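PDB 3OJO: Cap5O, which is a UDP-N-acetyl-mannosamine dehydrogenase of capsular polysaccharide biosynthesis in Staphylococcus aureus, binding NAD as its cofactor in a Rossmann-type domain. Local coordinates for residues T150-E162 and R178-G191. Sequence-based numbering, arbitrary orientation.
Sequences TIGEDIYLVHCPE and RIIGGVTKACIEAG. With NAD (nicotinamide-adenine-dinucleotide), chain J.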
ATOM      1  N   THR B 150      14.109  -5.252  38.438  1.00 72.79           N
ATOM      2  CA  THR B 150      12.969  -4.361  38.206  1.00 72.92           C
ATOM      3  C   THR B 150      13.342  -3.441  37.041  1.00 76.14           C
ATOM      4  O   THR B 150      14.318  -2.685  37.134  1.00 75.26           O
ATOM      5  CB  THR B 150      12.561  -3.650  39.517  1.00 81.84           C
ATOM      6  OG1 THR B 150      12.105  -4.648  40.433  1.00 80.05           O
ATOM      7  CG2 THR B 150      11.458  -2.609  39.321  1.00 80.09           C
ATOM      8  N   ILE B 151      12.581  -3.544  35.941  1.00 72.10           N
ATOM      9  CA  ILE B 151      12.824  -2.792  34.699  1.00 71.26           C
ATOM     10  C   ILE B 151      12.531  -1.303  34.893  1.00 72.79           C
ATOM     11  O   ILE B 151      11.441  -0.943  35.344  1.00 71.00           O
ATOM     12  CB  ILE B 151      12.112  -3.445  33.470  1.00 73.96           C
ATOM     13  CG1 ILE B 151      12.709  -4.833  33.132  1.00 74.17           C
ATOM     14  CG2 ILE B 151      12.184  -2.554  32.217  1.00 73.87           C
ATOM     15  CD1 ILE B 151      12.264  -5.859  33.718  1.00 79.54           C
ATOM     16  N   GLY B 152      13.525  -0.469  34.586  1.00 70.00           N
ATOM     17  CA  GLY B 152      13.436   0.977  34.744  1.00 70.71           C
ATOM     18  C   GLY B 152      14.010   1.444  36.063  1.00 76.51           C
ATOM     19  O   GLY B 152      14.171   2.651  36.281  1.00 76.36           O
ATOM     20  N   GLU B 153      14.346   0.477  36.941  1.00 73.83           N
ATOM     21  CA  GLU B 153      14.912   0.714  38.266  1.00 73.68           C
ATOM     22  C   GLU B 153      16.306   0.108  38.366  1.00 76.38           C
ATOM     23  O   GLU B 153      17.285   0.852  38.490  1.00 76.04           O
ATOM     24  CB  GLU B 153      13.971   0.161  39.360  1.00 75.12           C
ATOM     25  CG  GLU B 153      13.868   1.061  40.578  1.00 86.39           C
ATOM     26  CD  GLU B 153      12.594   0.908  41.382  1.00101.86           C
ATOM     27  OE1 GLU B 153      11.530   1.358  40.897  1.00 75.49           O
ATOM     28  OE2 GLU B 153      12.687   0.483  42.556  1.00 97.57           O
ATOM     29  N   ASP B 154      16.395  -1.240  38.286  1.00 72.06           N
ATOM     30  CA  ASP B 154      17.635  -2.018  38.383  1.00 71.54           C
ATOM     31  C   ASP B 154      18.358  -2.184  37.029  1.00 75.21           C
ATOM     32  O   ASP B 154      19.584  -2.104  36.985  1.00 75.14           O
ATOM     33  CB  ASP B 154      17.362  -3.396  39.006  1.00 73.14           C
ATOM     34  CG  ASP B 154      16.614  -3.395  40.320  1.00 83.63           C
ATOM     35  OD1 ASP B 154      16.982  -2.610  41.209  1.00 85.96           O
ATOM     36  OD2 ASP B 154      15.713  -4.231  40.484  1.00 89.14           O
ATOM     37  N   ILE B 155      17.606  -2.463  35.942  1.00 70.43           N
ATOM     38  CA  ILE B 155      18.135  -2.625  34.576  1.00 68.88           C
ATOM     39  C   ILE B 155      17.277  -1.918  33.533  1.00 70.12           C
ATOM     40  O   ILE B 155      16.060  -1.795  33.703  1.00 68.86           O
ATOM     41  CB  ILE B 155      18.442  -4.081  34.153  1.00 71.61           C
ATOM     42  CG1 ILE B 155      17.252  -5.015  34.334  1.00 71.40           C
ATOM     43  CG2 ILE B 155      19.732  -4.611  34.733  1.00 72.85           C
ATOM     44  CD1 ILE B 155      16.477  -5.143  33.060  1.00 81.06           C
ATOM     45  N   TYR B 156      17.902  -1.534  32.422  1.00 65.78           N
ATOM     46  CA  TYR B 156      17.201  -0.820  31.371  1.00 65.36           C
ATOM     47  C   TYR B 156      17.072  -1.623  30.097  1.00 63.25           C
ATOM     48  O   TYR B 156      18.068  -2.155  29.600  1.00 62.45           O
ATOM     49  CB  TYR B 156      17.801   0.575  31.160  1.00 68.53           C
ATOM     50  CG  TYR B 156      17.946   1.326  32.465  1.00 73.31           C
ATOM     51  CD1 TYR B 156      16.829   1.835  33.128  1.00 76.25           C
ATOM     52  CD2 TYR B 156      19.185   1.453  33.085  1.00 75.04           C
ATOM     53  CE1 TYR B 156      16.947   2.473  34.362  1.00 79.01           C
ATOM     54  CE2 TYR B 156      19.318   2.095  34.317  1.00 76.67           C
ATOM     55  CZ  TYR B 156      18.194   2.600  34.955  1.00 87.79           C
ATOM     56  OH  TYR B 156      18.314   3.230  36.173  1.00 91.59           O
ATOM     57  N   LEU B 157      15.826  -1.770  29.617  1.00 54.68           N
ATOM     58  CA  LEU B 157      15.508  -2.527  28.416  1.00 52.19           C
ATOM     59  C   LEU B 157      15.126  -1.603  27.248  1.00 53.07           C
ATOM     60  O   LEU B 157      14.087  -0.943  27.297  1.00 52.38           O
ATOM     61  CB  LEU B 157      14.394  -3.546  28.693  1.00 51.68           C
ATOM     62  CG  LEU B 157      14.646  -4.720  29.634  1.00 55.36           C
ATOM     63  CD1 LEU B 157      13.460  -5.683  29.599  1.00 54.36           C
ATOM     64  CD2 LEU B 157      15.920  -5.473  29.275  1.00 56.32           C
ATOM     65  N   VAL B 158      15.992  -1.544  26.216  1.00 47.77           N
ATOM     66  CA  VAL B 158      15.826  -0.726  25.007  1.00 46.88           C
ATOM     67  C   VAL B 158      15.789  -1.604  23.739  1.00 49.55           C
ATOM     68  O   VAL B 158      16.630  -2.487  23.579  1.00 50.11           O
ATOM     69  CB  VAL B 158      16.970   0.323  24.854  1.00 50.77           C
ATOM     70  CG1 VAL B 158      16.770   1.214  23.617  1.00 50.70           C
ATOM     71  CG2 VAL B 158      17.157   1.165  26.109  1.00 50.34           C
ATOM     72  N   HIS B 159      14.839  -1.327  22.828  1.00 42.33           N
ATOM     73  CA  HIS B 159      14.819  -1.882  21.491  1.00 39.65           C
ATOM     74  C   HIS B 159      15.165  -0.713  20.607  1.00 43.90           C
ATOM     75  O   HIS B 159      14.426   0.269  20.569  1.00 42.61           O
ATOM     76  CB  HIS B 159      13.469  -2.468  21.056  1.00 39.23           C
ATOM     77  CG  HIS B 159      13.467  -2.951  19.617  1.00 41.62           C
ATOM     78  ND1 HIS B 159      14.447  -3.811  19.135  1.00 42.20           N
ATOM     79  CD2 HIS B 159      12.601  -2.680  18.608  1.00 42.37           C
ATOM     80  CE1 HIS B 159      14.162  -4.003  17.859  1.00 40.99           C
ATOM     81  NE2 HIS B 159      13.054  -3.356  17.502  1.00 41.50           N
ATOM     82  N   CYS B 160      16.322  -0.772  19.962  1.00 42.49           N
ATOM     83  CA  CYS B 160      16.706   0.220  18.984  1.00 42.47           C
ATOM     84  C   CYS B 160      16.991  -0.535  17.679  1.00 46.52           C
ATOM     85  O   CYS B 160      18.032  -1.173  17.548  1.00 46.64           O
ATOM     86  CB  CYS B 160      17.891   1.068  19.423  1.00 43.35           C
ATOM     87  SG  CYS B 160      18.508   2.145  18.106  1.00 48.04           S
ATOM     88  N   PRO B 161      16.040  -0.538  16.735  1.00 43.31           N
ATOM     89  CA  PRO B 161      16.242  -1.280  15.488  1.00 43.25           C
ATOM     90  C   PRO B 161      17.387  -0.750  14.641  1.00 45.63           C
ATOM     91  O   PRO B 161      17.459   0.428  14.289  1.00 45.17           O
ATOM     92  CB  PRO B 161      14.889  -1.193  14.768  1.00 45.28           C
ATOM     93  CG  PRO B 161      13.955  -0.601  15.720  1.00 50.15           C
ATOM     94  CD  PRO B 161      14.737   0.149  16.744  1.00 45.75           C
ATOM     95  N   GLU B 162      18.307  -1.651  14.356  1.00 41.59           N
ATOM     96  CA  GLU B 162      19.483  -1.319  13.586  1.00 41.79           C
ATOM     97  C   GLU B 162      19.360  -1.748  12.131  1.00 48.18           C
ATOM     98  O   GLU B 162      19.013  -2.896  11.829  1.00 48.28           O
ATOM     99  CB  GLU B 162      20.756  -1.847  14.270  1.00 42.31           C
ATOM    100  CG  GLU B 162      22.030  -1.162  13.832  1.00 43.18           C
ATOM    101  CD  GLU B 162      22.125   0.307  14.153  1.00 57.66           C
ATOM    102  OE1 GLU B 162      22.861   0.655  15.105  1.00 69.59           O
ATOM    103  OE2 GLU B 162      21.539   1.117  13.397  1.00 49.40           O
ATOM    104  N   ARG B 178      17.385   7.731  14.771  1.00 52.44           N
ATOM    105  CA  ARG B 178      17.329   6.499  15.505  1.00 50.85           C
ATOM    106  C   ARG B 178      16.096   6.420  16.374  1.00 54.97           C
ATOM    107  O   ARG B 178      15.760   7.392  17.050  1.00 57.18           O
ATOM    108  CB  ARG B 178      18.590   6.463  16.368  1.00 49.20           C
ATOM    109  CG  ARG B 178      19.086   5.083  16.670  1.00 62.03           C
ATOM    110  CD  ARG B 178      20.465   5.125  17.282  1.00 65.85           C
ATOM    111  NE  ARG B 178      21.505   4.950  16.268  1.00 68.56           N
ATOM    112  CZ  ARG B 178      21.920   3.769  15.826  1.00 69.16           C
ATOM    113  NH1 ARG B 178      21.365   2.650  16.279  1.00 38.27           N
ATOM    114  NH2 ARG B 178      22.885   3.698  14.917  1.00 60.23           N
ATOM    115  N   ILE B 179      15.450   5.252  16.393  1.00 48.00           N
ATOM    116  CA  ILE B 179      14.304   4.998  17.241  1.00 46.80           C
ATOM    117  C   ILE B 179      14.810   4.345  18.544  1.00 51.43           C
ATOM    118  O   ILE B 179      15.483   3.312  18.494  1.00 50.09           O
ATOM    119  CB  ILE B 179      13.229   4.147  16.509  1.00 49.34           C
ATOM    120  CG1 ILE B 179      12.631   4.918  15.309  1.00 48.42           C
ATOM    121  CG2 ILE B 179      12.142   3.669  17.477  1.00 50.05           C
ATOM    122  CD1 ILE B 179      11.796   4.122  14.419  1.00 51.51           C
ATOM    123  N   ILE B 180      14.500   4.976  19.705  1.00 48.03           N
ATOM    124  CA  ILE B 180      14.866   4.471  21.026  1.00 46.87           C
ATOM    125  C   ILE B 180      13.556   4.040  21.664  1.00 50.99           C
ATOM    126  O   ILE B 180      12.780   4.898  22.096  1.00 51.96           O
ATOM    127  CB  ILE B 180      15.627   5.534  21.905  1.00 49.79           C
ATOM    128  CG1 ILE B 180      16.796   6.272  21.156  1.00 49.86           C
ATOM    129  CG2 ILE B 180      16.033   4.979  23.292  1.00 48.53           C
ATOM    130  CD1 ILE B 180      18.015   5.472  20.786  1.00 52.70           C
ATOM    131  N   GLY B 181      13.306   2.726  21.674  1.00 45.73           N
ATOM    132  CA  GLY B 181      12.111   2.131  22.250  1.00 44.67           C
ATOM    133  C   GLY B 181      12.375   1.523  23.611  1.00 49.40           C
ATOM    134  O   GLY B 181      12.798   0.366  23.701  1.00 48.89           O
ATOM    135  N   GLY B 182      12.128   2.300  24.671  1.00 46.58           N
ATOM    136  CA  GLY B 182      12.307   1.846  26.045  1.00 46.28           C
ATOM    137  C   GLY B 182      11.065   1.183  26.612  1.00 50.68           C
ATOM    138  O   GLY B 182       9.942   1.522  26.225  1.00 49.26           O
ATOM    139  N   VAL B 183      11.259   0.221  27.535  1.00 48.28           N
ATOM    140  CA  VAL B 183      10.144  -0.477  28.188  1.00 48.75           C
ATOM    141  C   VAL B 183       9.478   0.504  29.163  1.00 57.52           C
ATOM    142  O   VAL B 183       8.253   0.486  29.319  1.00 58.68           O
ATOM    143  CB  VAL B 183      10.592  -1.805  28.858  1.00 51.22           C
ATOM    144  CG1 VAL B 183       9.449  -2.471  29.625  1.00 50.62           C
ATOM    145  CG2 VAL B 183      11.143  -2.758  27.823  1.00 50.84           C
ATOM    146  N   THR B 184      10.299   1.384  29.779  1.00 54.56           N
ATOM    147  CA  THR B 184       9.899   2.453  30.693  1.00 54.64           C
ATOM    148  C   THR B 184      10.525   3.753  30.172  1.00 61.46           C
ATOM    149  O   THR B 184      11.388   3.717  29.282  1.00 62.46           O
ATOM    150  CB  THR B 184      10.365   2.167  32.145  1.00 58.11           C
ATOM    151  OG1 THR B 184      11.790   2.323  32.253  1.00 54.37           O
ATOM    152  CG2 THR B 184       9.903   0.807  32.675  1.00 52.90           C
ATOM    153  N   LYS B 185      10.115   4.898  30.745  1.00 57.84           N
ATOM    154  CA  LYS B 185      10.644   6.212  30.380  1.00 57.45           C
ATOM    155  C   LYS B 185      12.130   6.318  30.820  1.00 63.20           C
ATOM    156  O   LYS B 185      12.919   7.013  30.173  1.00 64.24           O
ATOM    157  CB  LYS B 185       9.754   7.342  30.952  1.00 59.45           C
ATOM    158  CG  LYS B 185       8.323   7.373  30.357  1.00 70.74           C
ATOM    159  CD  LYS B 185       7.223   7.882  31.361  1.00 72.97           C
ATOM    160  CE  LYS B 185       5.802   7.935  30.796  1.00 62.35           C
ATOM    161  NZ  LYS B 185       4.912   6.831  31.307  1.00 51.29           N
ATOM    162  N   ALA B 186      12.517   5.574  31.882  1.00 59.11           N
ATOM    163  CA  ALA B 186      13.895   5.521  32.389  1.00 58.73           C
ATOM    164  C   ALA B 186      14.806   4.778  31.399  1.00 60.55           C
ATOM    165  O   ALA B 186      15.946   5.206  31.181  1.00 59.76           O
ATOM    166  CB  ALA B 186      13.927   4.845  33.749  1.00 59.51           C
ATOM    167  N   CYS B 187      14.274   3.679  30.787  1.00 55.19           N
ATOM    168  CA  CYS B 187      14.923   2.849  29.762  1.00 53.79           C
ATOM    169  C   CYS B 187      15.268   3.708  28.550  1.00 57.49           C
ATOM    170  O   CYS B 187      16.388   3.621  28.033  1.00 56.87           O
ATOM    171  CB  CYS B 187      14.037   1.673  29.372  1.00 53.95           C
ATOM    172  SG  CYS B 187      13.680   0.509  30.724  1.00 57.82           S
ATOM    173  N   ILE B 188      14.329   4.608  28.164  1.00 53.96           N
ATOM    174  CA  ILE B 188      14.497   5.565  27.070  1.00 54.05           C
ATOM    175  C   ILE B 188      15.715   6.458  27.331  1.00 60.98           C
ATOM    176  O   ILE B 188      16.509   6.688  26.415  1.00 62.01           O
ATOM    177  CB  ILE B 188      13.199   6.387  26.798  1.00 56.29           C
ATOM    178  CG1 ILE B 188      12.023   5.462  26.419  1.00 56.85           C
ATOM    179  CG2 ILE B 188      13.419   7.439  25.717  1.00 55.67           C
ATOM    180  CD1 ILE B 188      10.565   6.048  26.636  1.00 61.44           C
ATOM    181  N   GLU B 189      15.866   6.949  28.572  1.00 58.86           N
ATOM    182  CA  GLU B 189      16.983   7.816  28.972  1.00 58.69           C
ATOM    183  C   GLU B 189      18.322   7.089  28.923  1.00 60.11           C
ATOM    184  O   GLU B 189      19.320   7.672  28.463  1.00 58.96           O
ATOM    185  CB  GLU B 189      16.736   8.441  30.354  1.00 60.46           C
ATOM    186  CG  GLU B 189      15.616   9.471  30.383  1.00 73.16           C
ATOM    187  CD  GLU B 189      15.739  10.626  29.406  1.00 96.77           C
ATOM    188  OE1 GLU B 189      16.812  11.274  29.377  1.00 97.46           O
ATOM    189  OE2 GLU B 189      14.761  10.874  28.660  1.00 88.21           O
ATOM    190  N   ALA B 190      18.327   5.803  29.352  1.00 54.71           N
ATOM    191  CA  ALA B 190      19.503   4.938  29.325  1.00 54.01           C
ATOM    192  C   ALA B 190      19.968   4.668  27.871  1.00 58.93           C
ATOM    193  O   ALA B 190      21.177   4.682  27.597  1.00 58.48           O
ATOM    194  CB  ALA B 190      19.195   3.640  30.040  1.00 54.52           C
ATOM    195  N   GLY B 191      18.997   4.478  26.965  1.00 56.00           N
ATOM    196  CA  GLY B 191      19.225   4.277  25.535  1.00 55.20           C
ATOM    197  C   GLY B 191      19.874   5.482  24.890  1.00 58.23           C
ATOM    198  O   GLY B 191      20.840   5.332  24.133  1.00 59.56           O
TER
HETATM  199  PA  NAD J 500      24.790 -11.587  10.402  1.00 39.00           P
HETATM  200  O1A NAD J 500      24.442 -12.984  10.069  1.00 39.55           O
HETATM  201  O2A NAD J 500      25.681 -10.987   9.387  1.00 40.31           O
HETATM  202  O5B NAD J 500      25.509 -11.567  11.840  1.00 39.42           O
HETATM  203  C5B NAD J 500      25.025 -12.315  12.923  1.00 35.96           C
HETATM  204  C4B NAD J 500      26.219 -12.767  13.730  1.00 34.92           C
HETATM  205  O4B NAD J 500      25.800 -13.097  15.037  1.00 33.45           O
HETATM  206  C3B NAD J 500      26.921 -13.993  13.132  1.00 38.63           C
HETATM  207  O3B NAD J 500      28.327 -13.770  13.123  1.00 37.86           O
HETATM  208  C2B NAD J 500      26.614 -15.083  14.152  1.00 38.32           C
HETATM  209  O2B NAD J 500      27.619 -16.071  14.246  1.00 37.14           O
HETATM  210  C1B NAD J 500      26.457 -14.292  15.439  1.00 36.66           C
HETATM  211  N9A NAD J 500      25.637 -15.023  16.415  1.00 38.19           N
HETATM  212  C8A NAD J 500      24.514 -15.772  16.138  1.00 40.20           C
HETATM  213  N7A NAD J 500      23.973 -16.192  17.303  1.00 38.90           N
HETATM  214  C5A NAD J 500      24.746 -15.725  18.314  1.00 39.76           C
HETATM  215  C6A NAD J 500      24.660 -15.877  19.699  1.00 41.52           C
HETATM  216  N6A NAD J 500      23.651 -16.596  20.202  1.00 42.49           N
HETATM  217  N1A NAD J 500      25.613 -15.271  20.513  1.00 37.22           N
HETATM  218  C2A NAD J 500      26.632 -14.513  19.958  1.00 33.76           C
HETATM  219  N3A NAD J 500      26.715 -14.369  18.587  1.00 35.75           N
HETATM  220  C4A NAD J 500      25.787 -14.966  17.778  1.00 37.47           C
HETATM  221  O3  NAD J 500      23.418 -10.750  10.603  1.00 45.53           O
HETATM  222  PN  NAD J 500      23.322  -9.152  10.487  1.00 46.36           P
HETATM  223  O1N NAD J 500      23.194  -8.814   9.047  1.00 51.18           O
HETATM  224  O2N NAD J 500      24.386  -8.528  11.314  1.00 45.63           O
HETATM  225  O5D NAD J 500      21.907  -8.843  11.134  1.00 51.08           O
HETATM  226  C5D NAD J 500      21.494  -9.450  12.330  1.00 58.41           C
HETATM  227  C4D NAD J 500      20.017  -9.128  12.526  1.00 65.77           C
HETATM  228  O4D NAD J 500      19.828  -7.724  12.613  1.00 69.99           O
HETATM  229  C3D NAD J 500      19.129  -9.520  11.344  1.00 66.66           C
HETATM  230  O3D NAD J 500      18.839 -10.898  11.205  1.00 69.41           O
HETATM  231  C2D NAD J 500      17.908  -8.693  11.659  1.00 65.08           C
HETATM  232  O2D NAD J 500      17.312  -9.198  12.826  1.00 61.08           O
HETATM  233  C1D NAD J 500      18.556  -7.383  12.079  1.00 70.12           C
HETATM  234  N1N NAD J 500      18.625  -6.525  10.874  1.00 73.05           N
HETATM  235  C2N NAD J 500      19.748  -6.462  10.079  1.00 74.66           C
HETATM  236  C3N NAD J 500      19.744  -5.657   8.930  1.00 78.16           C
HETATM  237  C7N NAD J 500      21.040  -5.224   8.302  1.00 79.86           C
HETATM  238  O7N NAD J 500      21.174  -3.862   7.944  1.00 79.40           O
HETATM  239  N7N NAD J 500      22.007  -6.122   8.074  1.00 79.98           N
HETATM  240  C4N NAD J 500      18.584  -4.951   8.579  1.00 78.98           C
HETATM  241  C5N NAD J 500      17.437  -5.048   9.365  1.00 78.38           C
HETATM  242  C6N NAD J 500      17.477  -5.857  10.503  1.00 76.03           C
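H159 and G181 pair their backbones in both directions: H159 N reaches G181 O at 2.8 Å, almost straight, and G181 N returns to H159 O. Next to them V158 faces G182 as a non-hydrogen-bonded antiparallel pair, and V183 N closes the ladder on L157 O. Strand 178-182 thus runs against strand 156-159, the one antiparallel step across the sheet of the NAD-binding domain, after which 203-207 follows parallel to 178-182.

The tight packing lies along the first turns of helix 185-195 and the strand beside it. With V158 CG1 anti to the backbone N (chi1 -178°), CG2 is left beside that N and meets C187 O and the CA of G191, while CG1 touches I180 CG2. The thiol of C187 sits between the chains: L157 N donates to SG at 3.3 Å (154°), and I151 CG2 rests 3.7 Å from the same sulfur. T184 OG1 caps the helix by accepting from C187 N, one half of a capping box, and touches G152 CA. Y156 meets the A190 methyl obliquely with CB, CG and CD2, CE1 reaching A186 CB.

The loose side is at E153 and at K185 on the helix, both exposed and directed away. At the other end, R178 bends at chi3 (-95°) and brings NH1 and NH2 together onto E162 OE1, NH1 at 2.8 Å, the two flat groups nearly perpendicular. NH1 also donates to C160 SG in the guanidinium plane, and NH2 has a second acceptor in L173 O. The bridge holds the E162 side chain, and with E162 O 3.6 Å from NAD C6N it probably also helps keep the chain in place beside the nicotinamide.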